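Local coordinates for giding protein-mglB (Thermus thermophilus, PDB 1J3W) that probably serves as an adaptor and regulator of a small GTPase in gliding motility, possibly promoting guanyl-nucleotide exchange, at residues B[64-69]-B[83-88]; B[24-29]-B[119-124]. One frame throughout, in Å; residues are numbered along the deposited sequence.

Contact 1 of 2, residues B[64-69]-B[83-88]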
loop_
_atom_site.group_PDB
_atom_site.type_symbol
_atom_site.label_atom_id
_atom_site.label_comp_id
_atom_site.label_asym_id
_atom_site.label_seq_id
_atom_site.Cartn_x
_atom_site.Cartn_y
_atom_site.Cartn_z
ATOM N N ALA B 64 3.438 5.121 -8.183
ATOM C CA ALA B 64 2.390 4.219 -8.652
ATOM C C ALA B 64 1.964 3.281 -7.521
ATOM O O ALA B 64 0.774 3.019 -7.335
ATOM C CB ALA B 64 2.894 3.406 -9.844
ATOM N N GLY B 65 2.941 2.779 -6.774
ATOM C CA GLY B 65 2.635 1.897 -5.662
ATOM C C GLY B 65 1.776 2.633 -4.648
ATOM O O GLY B 65 0.807 2.085 -4.121
ATOM N N ASN B 66 2.130 3.887 -4.377
ATOM C CA ASN B 66 1.391 4.712 -3.425
ATOM C C ASN B 66 -0.040 4.958 -3.891
ATOM O O ASN B 66 -0.984 4.884 -3.098
ATOM C CB ASN B 66 2.095 6.059 -3.243
ATOM C CG ASN B 66 1.339 6.995 -2.321
ATOM O OD1 ASN B 66 1.357 6.830 -1.107
ATOM N ND2 ASN B 66 0.663 7.981 -2.900
ATOM N N ALA B 67 -0.199 5.260 -5.178
ATOM C CA ALA B 67 -1.518 5.523 -5.739
ATOM C C ALA B 67 -2.445 4.328 -5.549
ATOM O O ALA B 67 -3.657 4.490 -5.391
ATOM C CB ALA B 67 -1.401 5.870 -7.221
ATOM N N ALA B 68 -1.886 3.126 -5.577
ATOM C CA ALA B 68 -2.706 1.943 -5.382
ATOM C C ALA B 68 -3.033 1.796 -3.898
ATOM O O ALA B 68 -4.184 1.590 -3.522
ATOM C CB ALA B 68 -1.972 0.709 -5.880
ATOM N N ALA B 69 -2.008 1.935 -3.066
ATOM C CA ALA B 69 -2.143 1.779 -1.623
ATOM C C ALA B 69 -3.108 2.714 -0.903
ATOM O O ALA B 69 -3.804 2.290 0.022
ATOM C CB ALA B 69 -0.769 1.871 -0.974
ATOM N N GLN B 83 -7.436 12.322 -5.707
ATOM C CA GLN B 83 -7.014 12.906 -6.971
ATOM C C GLN B 83 -5.719 13.692 -6.840
ATOM O O GLN B 83 -4.865 13.637 -7.719
ATOM C CB GLN B 83 -8.105 13.829 -7.525
ATOM C CG GLN B 83 -9.299 13.118 -8.161
ATOM C CD GLN B 83 -10.119 12.320 -7.167
ATOM O OE1 GLN B 83 -10.503 12.827 -6.113
ATOM N NE2 GLN B 83 -10.407 11.067 -7.506
ATOM N N GLU B 84 -5.574 14.413 -5.733
ATOM C CA GLU B 84 -4.397 15.238 -5.495
ATOM C C GLU B 84 -3.753 14.870 -4.165
ATOM O O GLU B 84 -4.446 14.671 -3.169
ATOM C CB GLU B 84 -4.818 16.710 -5.481
ATOM C CG GLU B 84 -3.697 17.723 -5.443
ATOM C CD GLU B 84 -4.225 19.146 -5.456
ATOM O OE1 GLU B 84 -5.041 19.483 -4.574
ATOM O OE2 GLU B 84 -3.832 19.929 -6.345
ATOM N N GLU B 85 -2.427 14.781 -4.150
ATOM C CA GLU B 85 -1.699 14.445 -2.936
ATOM C C GLU B 85 -0.425 15.262 -2.817
ATOM O O GLU B 85 0.281 15.470 -3.805
ATOM C CB GLU B 85 -1.321 12.957 -2.922
ATOM C CG GLU B 85 -2.497 11.983 -2.820
ATOM C CD GLU B 85 -2.048 10.534 -2.665
ATOM O OE1 GLU B 85 -0.887 10.301 -2.255
ATOM O OE2 GLU B 85 -2.859 9.622 -2.934
ATOM N N VAL B 86 -0.132 15.723 -1.606
ATOM C CA VAL B 86 1.088 16.480 -1.349
ATOM C C VAL B 86 1.801 15.839 -0.162
ATOM O O VAL B 86 1.184 15.591 0.872
ATOM C CB VAL B 86 0.793 17.957 -1.013
ATOM C CG1 VAL B 86 2.084 18.671 -0.644
ATOM C CG2 VAL B 86 0.139 18.637 -2.201
ATOM N N HIS B 87 3.087 15.542 -0.328
ATOM C CA HIS B 87 3.904 14.949 0.734
ATOM C C HIS B 87 5.050 15.914 0.964
ATOM O O HIS B 87 5.804 16.231 0.038
ATOM C CB HIS B 87 4.461 13.587 0.311
ATOM C CG HIS B 87 3.415 12.529 0.139
ATOM N ND1 HIS B 87 2.574 12.478 -0.951
ATOM C CD2 HIS B 87 3.063 11.492 0.935
ATOM C CE1 HIS B 87 1.750 11.454 -0.820
ATOM N NE2 HIS B 87 2.025 10.840 0.317
ATOM N N GLN B 88 5.182 16.380 2.200
ATOM C CA GLN B 88 6.202 17.359 2.532
ATOM C C GLN B 88 7.201 16.895 3.576
ATOM O O GLN B 88 6.817 16.465 4.663
ATOM C CB GLN B 88 5.524 18.633 3.029
ATOM C CG GLN B 88 6.473 19.775 3.345
ATOM C CD GLN B 88 6.980 20.463 2.099
ATOM O OE1 GLN B 88 6.208 21.078 1.361
ATOM N NE2 GLN B 88 8.281 20.365 1.854
HETATM O O HOH W 1 0.304 8.595 0.621
#

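Contact 2 of 2, residues B[24-29]-B[119-124]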
loop_
_atom_site.group_PDB
_atom_site.type_symbol
_atom_site.label_atom_id
_atom_site.label_comp_id
_atom_site.label_asym_id
_atom_site.label_seq_id
_atom_site.Cartn_x
_atom_site.Cartn_y
_atom_site.Cartn_z
ATOM N N LEU B 24 7.713 23.563 -14.830
ATOM C CA LEU B 24 8.935 23.706 -14.040
ATOM C C LEU B 24 9.270 25.188 -13.892
ATOM O O LEU B 24 9.611 25.648 -12.804
ATOM C CB LEU B 24 10.100 22.975 -14.710
ATOM C CG LEU B 24 10.038 21.446 -14.662
ATOM C CD1 LEU B 24 11.114 20.874 -15.559
ATOM C CD2 LEU B 24 10.225 20.957 -13.223
ATOM N N ARG B 25 9.173 25.937 -14.984
ATOM C CA ARG B 25 9.471 27.364 -14.942
ATOM C C ARG B 25 8.517 28.151 -14.042
ATOM O O ARG B 25 8.944 29.033 -13.290
ATOM C CB ARG B 25 9.444 27.951 -16.358
ATOM C CG ARG B 25 10.617 27.527 -17.227
ATOM C CD ARG B 25 10.683 28.343 -18.513
ATOM N NE ARG B 25 9.685 27.937 -19.501
ATOM C CZ ARG B 25 9.753 26.816 -20.215
ATOM N NH1 ARG B 25 10.772 25.982 -20.054
ATOM N NH2 ARG B 25 8.803 26.532 -21.097
ATOM N N GLU B 26 7.231 27.828 -14.111
ATOM C CA GLU B 26 6.224 28.527 -13.315
ATOM C C GLU B 26 6.234 28.194 -11.830
ATOM O O GLU B 26 5.884 29.030 -11.000
ATOM C CB GLU B 26 4.820 28.227 -13.860
ATOM C CG GLU B 26 4.566 28.723 -15.271
ATOM C CD GLU B 26 4.165 30.183 -15.324
ATOM O OE1 GLU B 26 4.266 30.879 -14.290
ATOM O OE2 GLU B 26 3.745 30.636 -16.410
ATOM N N THR B 27 6.638 26.971 -11.500
ATOM C CA THR B 27 6.623 26.515 -10.113
ATOM C C THR B 27 7.934 26.586 -9.356
ATOM O O THR B 27 7.935 26.737 -8.134
ATOM C CB THR B 27 6.166 25.042 -10.011
ATOM O OG1 THR B 27 7.104 24.203 -10.705
ATOM C CG2 THR B 27 4.779 24.863 -10.601
ATOM N N GLY B 28 9.041 26.467 -10.076
ATOM C CA GLY B 28 10.333 26.451 -9.422
ATOM C C GLY B 28 10.674 25.029 -8.991
ATOM O O GLY B 28 11.656 24.814 -8.280
ATOM N N ALA B 29 9.868 24.056 -9.414
ATOM C CA ALA B 29 10.117 22.657 -9.066
ATOM C C ALA B 29 11.370 22.114 -9.750
ATOM O O ALA B 29 11.840 22.667 -10.747
ATOM C CB ALA B 29 8.915 21.793 -9.440
ATOM N N LYS B 119 0.988 24.090 -6.498
ATOM C CA LYS B 119 -0.389 23.623 -6.597
ATOM C C LYS B 119 -1.188 24.312 -7.693
ATOM O O LYS B 119 -1.983 23.670 -8.389
ATOM C CB LYS B 119 -1.084 23.782 -5.249
ATOM C CG LYS B 119 -0.357 23.035 -4.137
ATOM C CD LYS B 119 -1.203 22.895 -2.891
ATOM C CE LYS B 119 -2.346 21.921 -3.113
ATOM N NZ LYS B 119 -3.171 21.779 -1.887
ATOM N N LEU B 120 -0.972 25.613 -7.852
ATOM C CA LEU B 120 -1.675 26.380 -8.876
ATOM C C LEU B 120 -1.314 25.882 -10.272
ATOM O O LEU B 120 -2.173 25.440 -11.036
ATOM C CB LEU B 120 -1.313 27.865 -8.757
ATOM C CG LEU B 120 -1.861 28.797 -9.843
ATOM C CD1 LEU B 120 -3.368 28.787 -9.793
ATOM C CD2 LEU B 120 -1.331 30.210 -9.638
ATOM N N HIS B 121 -0.031 25.939 -10.599
ATOM C CA HIS B 121 0.417 25.516 -11.917
ATOM C C HIS B 121 0.419 24.002 -12.078
ATOM O O HIS B 121 0.311 23.490 -13.193
ATOM C CB HIS B 121 1.785 26.137 -12.196
ATOM C CG HIS B 121 1.755 27.634 -12.206
ATOM N ND1 HIS B 121 1.233 28.358 -13.256
ATOM C CD2 HIS B 121 2.100 28.539 -11.259
ATOM C CE1 HIS B 121 1.258 29.645 -12.957
ATOM N NE2 HIS B 121 1.778 29.782 -11.750
ATOM N N GLY B 122 0.534 23.286 -10.961
ATOM C CA GLY B 122 0.486 21.838 -11.015
ATOM C C GLY B 122 -0.909 21.405 -11.442
ATOM O O GLY B 122 -1.061 20.494 -12.247
ATOM N N LYS B 123 -1.935 22.065 -10.909
ATOM C CA LYS B 123 -3.313 21.735 -11.271
ATOM C C LYS B 123 -3.559 22.054 -12.749
ATOM O O LYS B 123 -4.205 21.290 -13.468
ATOM C CB LYS B 123 -4.292 22.517 -10.388
ATOM C CG LYS B 123 -5.757 22.294 -10.730
ATOM C CD LYS B 123 -6.149 20.826 -10.633
ATOM C CE LYS B 123 -6.058 20.310 -9.206
ATOM N NZ LYS B 123 -6.452 18.874 -9.117
ATOM N N ARG B 124 -3.044 23.190 -13.208
ATOM C CA ARG B 124 -3.226 23.548 -14.607
ATOM C C ARG B 124 -2.535 22.520 -15.494
ATOM O O ARG B 124 -3.052 22.134 -16.544
ATOM C CB ARG B 124 -2.660 24.938 -14.879
ATOM C CG ARG B 124 -3.446 26.054 -14.218
ATOM C CD ARG B 124 -2.804 27.399 -14.471
ATOM N NE ARG B 124 -3.625 28.483 -13.942
ATOM C CZ ARG B 124 -3.257 29.759 -13.936
ATOM N NH1 ARG B 124 -2.080 30.113 -14.432
ATOM N NH2 ARG B 124 -4.067 30.681 -13.428
#

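Contact 1 of 2, residues B[64-69]-B[83-88]
Asn66 reaches out from helix 56-69 to meet Glu85 of strand 84-88, the two side chains coming from opposite directions. Its ND2 donates to Glu85 OE1 at 2.9 Å, with an N-H...O angle of 148°. The acceptor lies almost within the amide plane, yet the amide and carboxylate planes stand 79° apart, and OE1 is met on its syn side, somewhat out of the carboxylate plane. Glu85 is extended beyond CG (chi2 -174°), which carries its buried carboxylate across the gap to the helix; OE2 is held separately by Thr70 OG1. With each oxygen hydrogen-bonded, the carboxylate is held against rotation. The strand is one of the two edge strands, within the chain, of the antiparallel sheet of the Roadblock/LC7 fold, and it pairs with a strand of the second subunit, so the sheet runs on through the dimer interface. His87, two residues along from Glu85 and on the same side of the strand, brings its ring edge to a water that lies 2.8 Å from NE2. That water donates to Asn66 OD1 at 2.7 Å. An amide suits this site because one end gives a hydrogen to the carboxylate while the other accepts from the water.

Contact 2 of 2, residues B[24-29]-B[119-124]
His121, on helix 115-135, lays one face of its imidazole against Glu26 near the end of helix 10-27. Glu26 CB sits over the ring centre in a CH-pi contact, 3.6 Å from the centroid and close to the ring normal. The glutamate chain then bends at CG (chi2 -83°), folding back so that its carboxylate stacks offset on the same face, nearly parallel to the ring with the planes 13° apart. OE1 lies over the CE1 side of the ring, within 3.5 Å of His121 CE1. The negative charge could stabilise a protonated imidazole, though this would be a through-space effect. Leu120 of the same helix places CG over the opposite face, so the flat ring is sandwiched between an aliphatic branch and the glutamate. A histidine suits this partly exposed seam: it offers a broad face for packing and keeps polar nitrogens at its rim.

Thr27 adds the second point of touch, its CG2 methyl lying 3.6 Å from His121 CB as the two side chains slide past each other. With chi1 at 63°, OG1 sits between the backbone N and the carbonyl carbon, while the methyl faces the other helix. OG1 bonds to Thr23 O and accepts from Ala29 N at 3.1 Å, forming an ST turn where the helix ends. Gly28 follows with positive phi, a conformation in which a CB would be jammed against the preceding carbonyl oxygen. The chain thereby turns out of helix 10-27 toward strand 31-36, beside helix 115-135, whose Lys123 forms a salt bridge with Asp97 of strand 93-98.

Contact 1 lies within the long loop of chain that contact 2 closes, and their centres are about 18 Å apart. The edge strand 84-88 joins them: Glu85 and His87 point to helix 56-69, while Glu84 and Val86 turn to the other side, where helix 115-135 runs. There Glu84 OE2 comes within 3.6 Å of Lys123 CE and Val86 CG2 within 4.2 Å of Lys119 CE, both packing contacts, accompanied by long, weak ion pairs from Glu84 to the two lysine amines. The sheet thus has helices on both faces, contact 1 tying one of them to the subunit-pairing edge and contact 2 pairing the two terminal helices.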